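Local coordinates for protein Ton_1535 (Thermococcus onnurineus, PDB 3ZPJ) that is of unknown function but folds as an all-helical, right-handed alpha-solenoid that contains a left-handed helical turn, at residues K203-K208 against A251-R256; P216-A221 against L231-K236; G294-A299 against A320-R325. One frame throughout, in Å; residues are numbered along the deposited sequence.

Contact 1: K203-K208 against A251-R256; sequences KIELAK and ALWMKR
Trp253, near the end of helix 240-256, bridges this helix to helix 194-209 of the alpha-solenoid by laying its indole against Leu206 and the backbone beside it. The closest CA atoms, those of Leu206 and Trp253, are 6.8 Å apart, close enough for the indole to reach the other helix's backbone. CG of Trp253 lies anti to the backbone N (chi1 175°), which carries the indole across to the other helix, where the side chains of Leu206 and Trp253 cross at about a right angle. Leu206 sits over one face of the ring. Its CB makes a CH-pi contact with the six-membered ring, 3.8 Å from the centroid and 12° off the normal. Its CD1 lies over the middle of the indole, 3.8 Å from CD2 of Trp253. A leucine suits this place because one methylene and one methyl can lie together on a flat aromatic surface. The helix backbone is met as well: Leu206 N is 3.4 Å from Trp253 CZ3. Glu205 adds its aliphatic base, CB standing 3.7 Å from the same CZ3, while its carboxylate extends outward, 6.2 Å from OE1 to NH1 of Arg256; these opposite charges do not touch, and Arg256 is bridged instead to Glu292. On the far side of helix 194-209, Ile204 and Ala207 pack on helix 174-190. Leu206 also meets Leu222 and Leu223 of helix 216-223, and beyond Trp253 its own helix leans on helix 262-271 through Ala251 and Met254.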
loop_
_atom_site.group_PDB
_atom_site.type_symbol
_atom_site.label_atom_id
_atom_site.label_comp_id
_atom_site.label_asym_id
_atom_site.label_seq_id
_atom_site.Cartn_x
_atom_site.Cartn_y
_atom_site.Cartn_z
ATOM N N LYS A 203 -6.208 3.362 -7.350
ATOM C CA LYS A 203 -5.092 2.943 -6.475
ATOM C C LYS A 203 -4.705 1.478 -6.704
ATOM O O LYS A 203 -3.583 1.053 -6.402
ATOM C CB LYS A 203 -5.408 3.191 -4.989
ATOM C CG LYS A 203 -5.552 4.669 -4.622
ATOM C CD LYS A 203 -5.892 4.859 -3.157
ATOM C CE LYS A 203 -5.783 6.309 -2.703
ATOM N NZ LYS A 203 -6.384 6.530 -1.327
ATOM N N ILE A 204 -5.636 0.702 -7.245
ATOM C CA ILE A 204 -5.354 -0.700 -7.537
ATOM C C ILE A 204 -4.537 -0.843 -8.826
ATOM O O ILE A 204 -3.578 -1.622 -8.864
ATOM C CB ILE A 204 -6.645 -1.521 -7.622
ATOM C CG1 ILE A 204 -7.256 -1.670 -6.220
ATOM C CG2 ILE A 204 -6.360 -2.888 -8.236
ATOM C CD1 ILE A 204 -8.702 -2.186 -6.212
ATOM N N GLU A 205 -4.886 -0.078 -9.866
ATOM C CA GLU A 205 -4.082 -0.097 -11.099
ATOM C C GLU A 205 -2.679 0.391 -10.768
ATOM O O GLU A 205 -1.698 -0.154 -11.235
ATOM C CB GLU A 205 -4.653 0.808 -12.193
ATOM C CG GLU A 205 -6.053 0.487 -12.681
ATOM C CD GLU A 205 -6.518 1.469 -13.769
ATOM O OE1 GLU A 205 -5.695 1.826 -14.645
ATOM O OE2 GLU A 205 -7.695 1.900 -13.734
ATOM N N LEU A 206 -2.598 1.424 -9.940
ATOM C CA LEU A 206 -1.315 1.970 -9.557
ATOM C C LEU A 206 -0.523 0.935 -8.762
ATOM O O LEU A 206 0.612 0.640 -9.102
ATOM C CB LEU A 206 -1.497 3.273 -8.775
ATOM C CG LEU A 206 -0.262 3.880 -8.102
ATOM C CD1 LEU A 206 0.924 3.968 -9.041
ATOM C CD2 LEU A 206 -0.625 5.276 -7.607
ATOM N N ALA A 207 -1.117 0.365 -7.718
ATOM C CA ALA A 207 -0.389 -0.641 -6.957
ATOM C C ALA A 207 0.053 -1.808 -7.854
ATOM O O ALA A 207 1.135 -2.355 -7.672
ATOM C CB ALA A 207 -1.218 -1.161 -5.779
ATOM N N LYS A 208 -0.787 -2.177 -8.818
ATOM C CA LYS A 208 -0.473 -3.277 -9.728
ATOM C C LYS A 208 0.637 -2.913 -10.700
ATOM O O LYS A 208 1.456 -3.754 -11.044
ATOM C CB LYS A 208 -1.709 -3.714 -10.523
ATOM C CG LYS A 208 -2.500 -4.827 -9.882
ATOM C CD LYS A 208 -3.831 -5.041 -10.597
ATOM C CE LYS A 208 -4.751 -5.941 -9.775
ATOM N NZ LYS A 208 -6.145 -6.010 -10.343
ATOM N N ALA A 251 7.370 4.669 -15.562
ATOM C CA ALA A 251 7.107 5.156 -16.912
ATOM C C ALA A 251 5.754 4.617 -17.378
ATOM O O ALA A 251 4.972 5.324 -18.003
ATOM C CB ALA A 251 8.207 4.732 -17.859
ATOM N N LEU A 252 5.477 3.365 -17.043
ATOM C CA LEU A 252 4.239 2.728 -17.459
ATOM C C LEU A 252 3.028 3.408 -16.807
ATOM O O LEU A 252 1.981 3.590 -17.426
ATOM C CB LEU A 252 4.275 1.236 -17.110
ATOM C CG LEU A 252 3.127 0.384 -17.646
ATOM C CD1 LEU A 252 2.975 0.593 -19.154
ATOM C CD2 LEU A 252 3.383 -1.071 -17.319
ATOM N N TRP A 253 3.171 3.791 -15.552
ATOM C CA TRP A 253 2.059 4.449 -14.884
ATOM C C TRP A 253 1.856 5.851 -15.471
ATOM O O TRP A 253 0.728 6.290 -15.696
ATOM C CB TRP A 253 2.252 4.504 -13.362
ATOM C CG TRP A 253 1.152 5.280 -12.745
ATOM C CD1 TRP A 253 1.209 6.559 -12.274
ATOM C CD2 TRP A 253 -0.199 4.853 -12.592
ATOM N NE1 TRP A 253 -0.027 6.953 -11.817
ATOM C CE2 TRP A 253 -0.909 5.918 -12.000
ATOM C CE3 TRP A 253 -0.879 3.661 -12.877
ATOM C CZ2 TRP A 253 -2.265 5.834 -11.702
ATOM C CZ3 TRP A 253 -2.219 3.582 -12.598
ATOM C CH2 TRP A 253 -2.901 4.661 -12.006
ATOM N N MET A 254 2.957 6.538 -15.753
ATOM C CA MET A 254 2.876 7.857 -16.348
ATOM C C MET A 254 2.165 7.751 -17.695
ATOM O O MET A 254 1.392 8.638 -18.083
ATOM C CB MET A 254 4.280 8.464 -16.494
ATOM C CG MET A 254 5.019 8.583 -15.169
ATOM S SD MET A 254 6.642 9.305 -15.300
ATOM C CE MET A 254 6.163 10.853 -15.984
ATOM N N LYS A 255 2.423 6.656 -18.402
ATOM C CA LYS A 255 1.876 6.470 -19.739
ATOM C C LYS A 255 0.374 6.318 -19.639
ATOM O O LYS A 255 -0.358 6.776 -20.499
ATOM C CB LYS A 255 2.479 5.234 -20.393
ATOM C CG LYS A 255 2.054 4.977 -21.840
ATOM C CD LYS A 255 2.536 3.592 -22.251
ATOM C CE LYS A 255 1.742 3.026 -23.428
ATOM N NZ LYS A 255 2.136 3.673 -24.718
ATOM N N ARG A 256 -0.078 5.688 -18.562
ATOM C CA ARG A 256 -1.482 5.375 -18.396
ATOM C C ARG A 256 -2.325 6.549 -17.871
ATOM O O ARG A 256 -3.539 6.590 -18.076
ATOM C CB ARG A 256 -1.611 4.130 -17.527
ATOM C CG ARG A 256 -1.029 2.932 -18.261
ATOM C CD ARG A 256 -1.027 1.650 -17.455
ATOM N NE ARG A 256 -0.698 0.509 -18.313
ATOM C CZ ARG A 256 -0.472 -0.721 -17.865
ATOM N NH1 ARG A 256 -0.529 -0.975 -16.564
ATOM N NH2 ARG A 256 -0.187 -1.700 -18.714
#

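Contact 2: P216-A221 against L231-K236; sequences PQIRAA and LAIIKK
The short segments 216-221 and 231-236 run nearly antiparallel, their axes 10.0 Å apart at closest and 156° between directions, with Ile218 and Ile233 nearest at 7.2 Å between CA atoms. That spacing is filled by aliphatic branches, with Ile218 as the central residue. Its CG1 stands anti to the carbonyl carbon (chi1 -78°), and the arm so directed ends in CD1, which rests 3.9 Å from CG2 of Ile233. The two side chains slide past each other in opposite directions, and CG1 of Ile218 lies 4.0 Å from the same CG2 of Ile233. Ile234 meets the arm crosswise, at about a right angle, its CG1 4.0 Å from Ile218 CD1. Helices 216-223 and 227-237 follow one another in the chain and pack as an antiparallel helical hairpin, the kind of helix pairing on which alpha-solenoids rest. Isoleucine suits these places: the beta branch of Ile233 gives it CG2 for Ile218 and CD1 for Gln217, while Ile218 uses its long CG1-CD1 arm to reach both Ile233 and Ile234. With an alanine at Ile218, CG2 of Ile233 and CG1 of Ile234 would probably lose their shared partner, opening a gap between the two helices. At the more exposed margin, Gln217 holds its CG between the backbone N and the carbonyl carbon (chi1 64°). This brings CG to 4.0 Å from CD1 of Ile233, an apolar touch by the methylene part of a polar residue. Beyond the hairpin, Arg219 hydrogen-bonds to Tyr181 OH of helix 174-190 and to the O of Leu172 just before it, while Ile234 packs on Val250 of helix 240-256.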
loop_
_atom_site.group_PDB
_atom_site.type_symbol
_atom_site.label_atom_id
_atom_site.label_comp_id
_atom_site.label_asym_id
_atom_site.label_seq_id
_atom_site.Cartn_x
_atom_site.Cartn_y
_atom_site.Cartn_z
ATOM N N PRO A 216 4.845 2.733 -0.086
ATOM C CA PRO A 216 3.655 3.569 0.111
ATOM C C PRO A 216 3.908 5.043 -0.205
ATOM O O PRO A 216 3.022 5.684 -0.763
ATOM C CB PRO A 216 3.278 3.337 1.587
ATOM C CG PRO A 216 4.469 2.678 2.215
ATOM C CD PRO A 216 5.220 1.971 1.118
ATOM N N GLN A 217 5.104 5.555 0.073
ATOM C CA GLN A 217 5.398 6.972 -0.187
ATOM C C GLN A 217 5.618 7.236 -1.686
ATOM O O GLN A 217 5.434 8.357 -2.174
ATOM C CB GLN A 217 6.608 7.444 0.630
ATOM C CG GLN A 217 7.916 6.750 0.281
ATOM C CD GLN A 217 8.216 5.519 1.143
ATOM O OE1 GLN A 217 7.322 4.726 1.496
ATOM N NE2 GLN A 217 9.493 5.350 1.473
ATOM N N ILE A 218 6.007 6.186 -2.402
ATOM C CA ILE A 218 6.156 6.235 -3.849
ATOM C C ILE A 218 4.771 6.232 -4.505
ATOM O O ILE A 218 4.497 7.051 -5.377
ATOM C CB ILE A 218 7.053 5.057 -4.369
ATOM C CG1 ILE A 218 8.531 5.362 -4.115
ATOM C CG2 ILE A 218 6.846 4.806 -5.846
ATOM C CD1 ILE A 218 9.395 4.123 -3.990
ATOM N N ARG A 219 3.894 5.322 -4.088
ATOM C CA ARG A 219 2.553 5.295 -4.668
ATOM C C ARG A 219 1.845 6.610 -4.386
ATOM O O ARG A 219 1.199 7.165 -5.288
ATOM C CB ARG A 219 1.739 4.091 -4.190
ATOM C CG ARG A 219 2.394 2.752 -4.524
ATOM C CD ARG A 219 1.367 1.637 -4.607
ATOM N NE ARG A 219 0.372 1.741 -3.542
ATOM C CZ ARG A 219 0.602 1.405 -2.276
ATOM N NH1 ARG A 219 1.807 0.959 -1.927
ATOM N NH2 ARG A 219 -0.365 1.522 -1.357
ATOM N N ALA A 220 2.006 7.120 -3.157
ATOM C CA ALA A 220 1.424 8.419 -2.784
ATOM C C ALA A 220 1.919 9.565 -3.677
ATOM O O ALA A 220 1.154 10.442 -4.070
ATOM C CB ALA A 220 1.691 8.745 -1.316
ATOM N N ALA A 221 3.205 9.560 -3.999
ATOM C CA ALA A 221 3.739 10.601 -4.860
ATOM C C ALA A 221 3.183 10.474 -6.279
ATOM O O ALA A 221 2.829 11.474 -6.913
ATOM C CB ALA A 221 5.263 10.563 -4.869
ATOM N N LEU A 231 10.576 9.151 -8.569
ATOM C CA LEU A 231 11.765 8.694 -9.262
ATOM C C LEU A 231 12.995 8.936 -8.406
ATOM O O LEU A 231 13.894 8.098 -8.345
ATOM C CB LEU A 231 11.886 9.431 -10.579
ATOM C CG LEU A 231 10.890 8.882 -11.585
ATOM C CD1 LEU A 231 10.931 9.720 -12.854
ATOM C CD2 LEU A 231 11.215 7.412 -11.869
ATOM N N ALA A 232 13.017 10.082 -7.729
ATOM C CA ALA A 232 14.119 10.418 -6.839
ATOM C C ALA A 232 14.253 9.384 -5.730
ATOM O O ALA A 232 15.360 8.961 -5.412
ATOM C CB ALA A 232 13.938 11.808 -6.257
ATOM N N ILE A 233 13.129 8.962 -5.151
ATOM C CA ILE A 233 13.183 7.971 -4.079
ATOM C C ILE A 233 13.741 6.663 -4.598
ATOM O O ILE A 233 14.562 6.016 -3.945
ATOM C CB ILE A 233 11.799 7.707 -3.470
ATOM C CG1 ILE A 233 11.249 8.994 -2.849
ATOM C CG2 ILE A 233 11.891 6.615 -2.434
ATOM C CD1 ILE A 233 9.760 8.932 -2.530
ATOM N N ILE A 234 13.297 6.292 -5.794
ATOM C CA ILE A 234 13.751 5.067 -6.437
ATOM C C ILE A 234 15.280 5.025 -6.654
ATOM O O ILE A 234 15.904 3.994 -6.408
ATOM C CB ILE A 234 12.959 4.802 -7.736
ATOM C CG1 ILE A 234 11.474 4.632 -7.408
ATOM C CG2 ILE A 234 13.471 3.564 -8.433
ATOM C CD1 ILE A 234 10.587 4.555 -8.620
ATOM N N LYS A 235 15.880 6.147 -7.061
ATOM C CA LYS A 235 17.338 6.221 -7.208
ATOM C C LYS A 235 18.044 6.086 -5.864
ATOM O O LYS A 235 19.119 5.500 -5.772
ATOM C CB LYS A 235 17.763 7.552 -7.817
ATOM C CG LYS A 235 17.484 7.710 -9.284
ATOM C CD LYS A 235 18.103 9.015 -9.777
ATOM C CE LYS A 235 17.702 9.327 -11.211
ATOM N NZ LYS A 235 16.225 9.494 -11.395
ATOM N N LYS A 236 17.448 6.657 -4.828
ATOM C CA LYS A 236 18.036 6.587 -3.503
ATOM C C LYS A 236 17.956 5.165 -2.953
ATOM O O LYS A 236 18.939 4.630 -2.452
ATOM C CB LYS A 236 17.336 7.565 -2.556
ATOM C CG LYS A 236 17.666 7.359 -1.077
ATOM C CD LYS A 236 16.562 7.925 -0.174
ATOM C CE LYS A 236 16.683 7.434 1.274
ATOM N NZ LYS A 236 15.548 7.909 2.127
#

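Contact 3: G294-A299 against A320-R325; sequences GNLRRA and ALELVR
At the turn that starts helix 296-303, Leu296 reaches over to Glu322 and Leu323 near the end of helix 309-325. CD1 of Leu296 does all the touching. It lies 3.5 Å from CG of Glu322 and 3.9 Å from CB of the same residue, the two side chains crossing at about a right angle. On Leu323 it meets CD2 at 3.8 Å, the leucines sliding past each other in opposite directions. Glu322 takes part through its methylenes; with CG anti to the backbone N (chi1 -172°), a bend at chi2 turns the carboxylate toward the guanidinium of Arg325. There OE1 lies at the edge of that group, in its plane, in a salt bridge 3.5 Å from NH1. A glutamate suits this position because it offers an aliphatic stem to Leu296 and a charge to Arg325. Leu323, buried, also packs on Val332 and Ile335 of helix 332-338. The turn is held by its own backbone geometry and a side-chain cap. Gly294, at positive phi, ends helix 280-293 in a Schellman motif, where a side chain would jam against the preceding carbonyl O. Asn295 then caps the next helix: its OD1 accepts from Arg298 N at 3.0 Å, a nearly straight bond (167°) whose donor sits 39° above the carbonyl plane. Arg298 in turn makes a cation-pi contact with Phe270. A Schellman glycine followed directly by an Asn N-cap is a compact way to end one helix and begin the next, consistent with the tight helix-turn-helix joints of an alpha-solenoid.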
loop_
_atom_site.group_PDB
_atom_site.type_symbol
_atom_site.label_atom_id
_atom_site.label_comp_id
_atom_site.label_asym_id
_atom_site.label_seq_id
_atom_site.Cartn_x
_atom_site.Cartn_y
_atom_site.Cartn_z
ATOM N N GLY A 294 5.030 -0.050 -25.116
ATOM C CA GLY A 294 5.013 0.237 -26.538
ATOM C C GLY A 294 6.392 0.379 -27.148
ATOM O O GLY A 294 6.524 0.741 -28.314
ATOM N N ASN A 295 7.432 0.108 -26.368
ATOM C CA ASN A 295 8.779 0.088 -26.920
ATOM C C ASN A 295 9.063 -1.320 -27.442
ATOM O O ASN A 295 9.741 -2.117 -26.798
ATOM C CB ASN A 295 9.818 0.529 -25.879
ATOM C CG ASN A 295 11.194 0.816 -26.488
ATOM O OD1 ASN A 295 11.626 0.163 -27.448
ATOM N ND2 ASN A 295 11.891 1.796 -25.918
ATOM N N LEU A 296 8.532 -1.625 -28.617
ATOM C CA LEU A 296 8.650 -2.967 -29.157
ATOM C C LEU A 296 10.066 -3.302 -29.630
ATOM O O LEU A 296 10.439 -4.475 -29.678
ATOM C CB LEU A 296 7.591 -3.206 -30.242
ATOM C CG LEU A 296 6.190 -2.933 -29.678
ATOM C CD1 LEU A 296 5.071 -3.177 -30.678
ATOM C CD2 LEU A 296 5.957 -3.753 -28.420
ATOM N N ARG A 297 10.863 -2.283 -29.952
ATOM C CA ARG A 297 12.256 -2.525 -30.337
ATOM C C ARG A 297 13.026 -3.150 -29.180
ATOM O O ARG A 297 13.593 -4.238 -29.316
ATOM C CB ARG A 297 12.967 -1.240 -30.796
ATOM C CG ARG A 297 14.489 -1.416 -30.926
ATOM C CD ARG A 297 15.239 -0.152 -31.373
ATOM N NE ARG A 297 15.390 0.862 -30.323
ATOM C CZ ARG A 297 16.386 0.903 -29.433
ATOM N NH1 ARG A 297 17.329 -0.028 -29.438
ATOM N NH2 ARG A 297 16.437 1.872 -28.526
ATOM N N ARG A 298 13.045 -2.455 -28.043
ATOM C CA ARG A 298 13.755 -2.940 -26.864
ATOM C C ARG A 298 13.109 -4.219 -26.346
ATOM O O ARG A 298 13.804 -5.141 -25.929
ATOM C CB ARG A 298 13.761 -1.890 -25.756
ATOM C CG ARG A 298 14.605 -0.651 -26.016
ATOM C CD ARG A 298 14.514 0.264 -24.806
ATOM N NE ARG A 298 15.182 1.547 -24.979
ATOM C CZ ARG A 298 16.478 1.739 -24.767
ATOM N NH1 ARG A 298 17.244 0.719 -24.395
ATOM N NH2 ARG A 298 17.009 2.943 -24.935
ATOM N N ALA A 299 11.778 -4.270 -26.384
ATOM C CA ALA A 299 11.040 -5.427 -25.892
ATOM C C ALA A 299 11.442 -6.693 -26.628
ATOM O O ALA A 299 11.558 -7.762 -26.032
ATOM C CB ALA A 299 9.539 -5.199 -25.996
ATOM N N ALA A 320 4.220 -9.676 -31.093
ATOM C CA ALA A 320 3.743 -9.833 -32.458
ATOM C C ALA A 320 2.305 -9.352 -32.609
ATOM O O ALA A 320 1.953 -8.773 -33.633
ATOM C CB ALA A 320 3.878 -11.272 -32.913
ATOM N N LEU A 321 1.477 -9.586 -31.598
ATOM C CA LEU A 321 0.098 -9.112 -31.644
ATOM C C LEU A 321 0.057 -7.590 -31.662
ATOM O O LEU A 321 -0.686 -6.985 -32.443
ATOM C CB LEU A 321 -0.706 -9.621 -30.448
ATOM C CG LEU A 321 -0.923 -11.127 -30.319
ATOM C CD1 LEU A 321 -1.822 -11.404 -29.125
ATOM C CD2 LEU A 321 -1.502 -11.724 -31.596
ATOM N N GLU A 322 0.856 -6.977 -30.793
ATOM C CA GLU A 322 0.918 -5.527 -30.722
ATOM C C GLU A 322 1.377 -4.961 -32.056
ATOM O O GLU A 322 0.842 -3.961 -32.531
ATOM C CB GLU A 322 1.867 -5.074 -29.622
ATOM C CG GLU A 322 1.819 -3.579 -29.396
ATOM C CD GLU A 322 0.477 -3.122 -28.857
ATOM O OE1 GLU A 322 -0.162 -3.914 -28.126
ATOM O OE2 GLU A 322 0.068 -1.977 -29.156
ATOM N N LEU A 323 2.374 -5.600 -32.653
ATOM C CA LEU A 323 2.806 -5.214 -33.988
ATOM C C LEU A 323 1.607 -5.113 -34.922
ATOM O O LEU A 323 1.407 -4.088 -35.551
ATOM C CB LEU A 323 3.849 -6.185 -34.542
ATOM C CG LEU A 323 5.285 -5.902 -34.104
ATOM C CD1 LEU A 323 6.275 -6.738 -34.895
ATOM C CD2 LEU A 323 5.605 -4.428 -34.256
ATOM N N VAL A 324 0.782 -6.156 -34.958
ATOM C CA VAL A 324 -0.385 -6.201 -35.841
ATOM C C VAL A 324 -1.338 -5.011 -35.684
ATOM O O VAL A 324 -1.646 -4.323 -36.668
ATOM C CB VAL A 324 -1.157 -7.523 -35.681
ATOM C CG1 VAL A 324 -2.553 -7.411 -36.285
ATOM C CG2 VAL A 324 -0.378 -8.650 -36.330
ATOM N N ARG A 325 -1.793 -4.770 -34.456
ATOM C CA ARG A 325 -2.660 -3.629 -34.167
ATOM C C ARG A 325 -2.114 -2.337 -34.765
ATOM O O ARG A 325 -2.854 -1.545 -35.347
ATOM C CB ARG A 325 -2.838 -3.467 -32.660
ATOM C CG ARG A 325 -3.665 -4.572 -32.049
ATOM C CD ARG A 325 -3.017 -5.146 -30.812
ATOM N NE ARG A 325 -3.797 -6.264 -30.282
ATOM C CZ ARG A 325 -3.537 -6.899 -29.140
ATOM N NH1 ARG A 325 -2.508 -6.529 -28.381
ATOM N NH2 ARG A 325 -4.312 -7.907 -28.756
#

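How the contacts relate
Contacts 1 and 2 form a nested pair. Contact 2 lies within the loop that contact 1 closes, helix 194-209 leading into helix 216-223 and helix 227-237 into helix 240-256. Their centres are about 13 Å apart, and they touch: Leu206 CD2 packs 3.5 Å from Arg219 O, so the leucine that faces Trp253 also lies against the hairpin of contact 2. Contact 3 follows in series further toward the C-terminus, its centre about 20 Å from that of contact 1 and about 29 Å from that of contact 2, touching neither. Contacts 1 and 2 thus join neighbouring helices, and contact 3 packs helices nearer the C-terminus; no active site or ligand is known to link them.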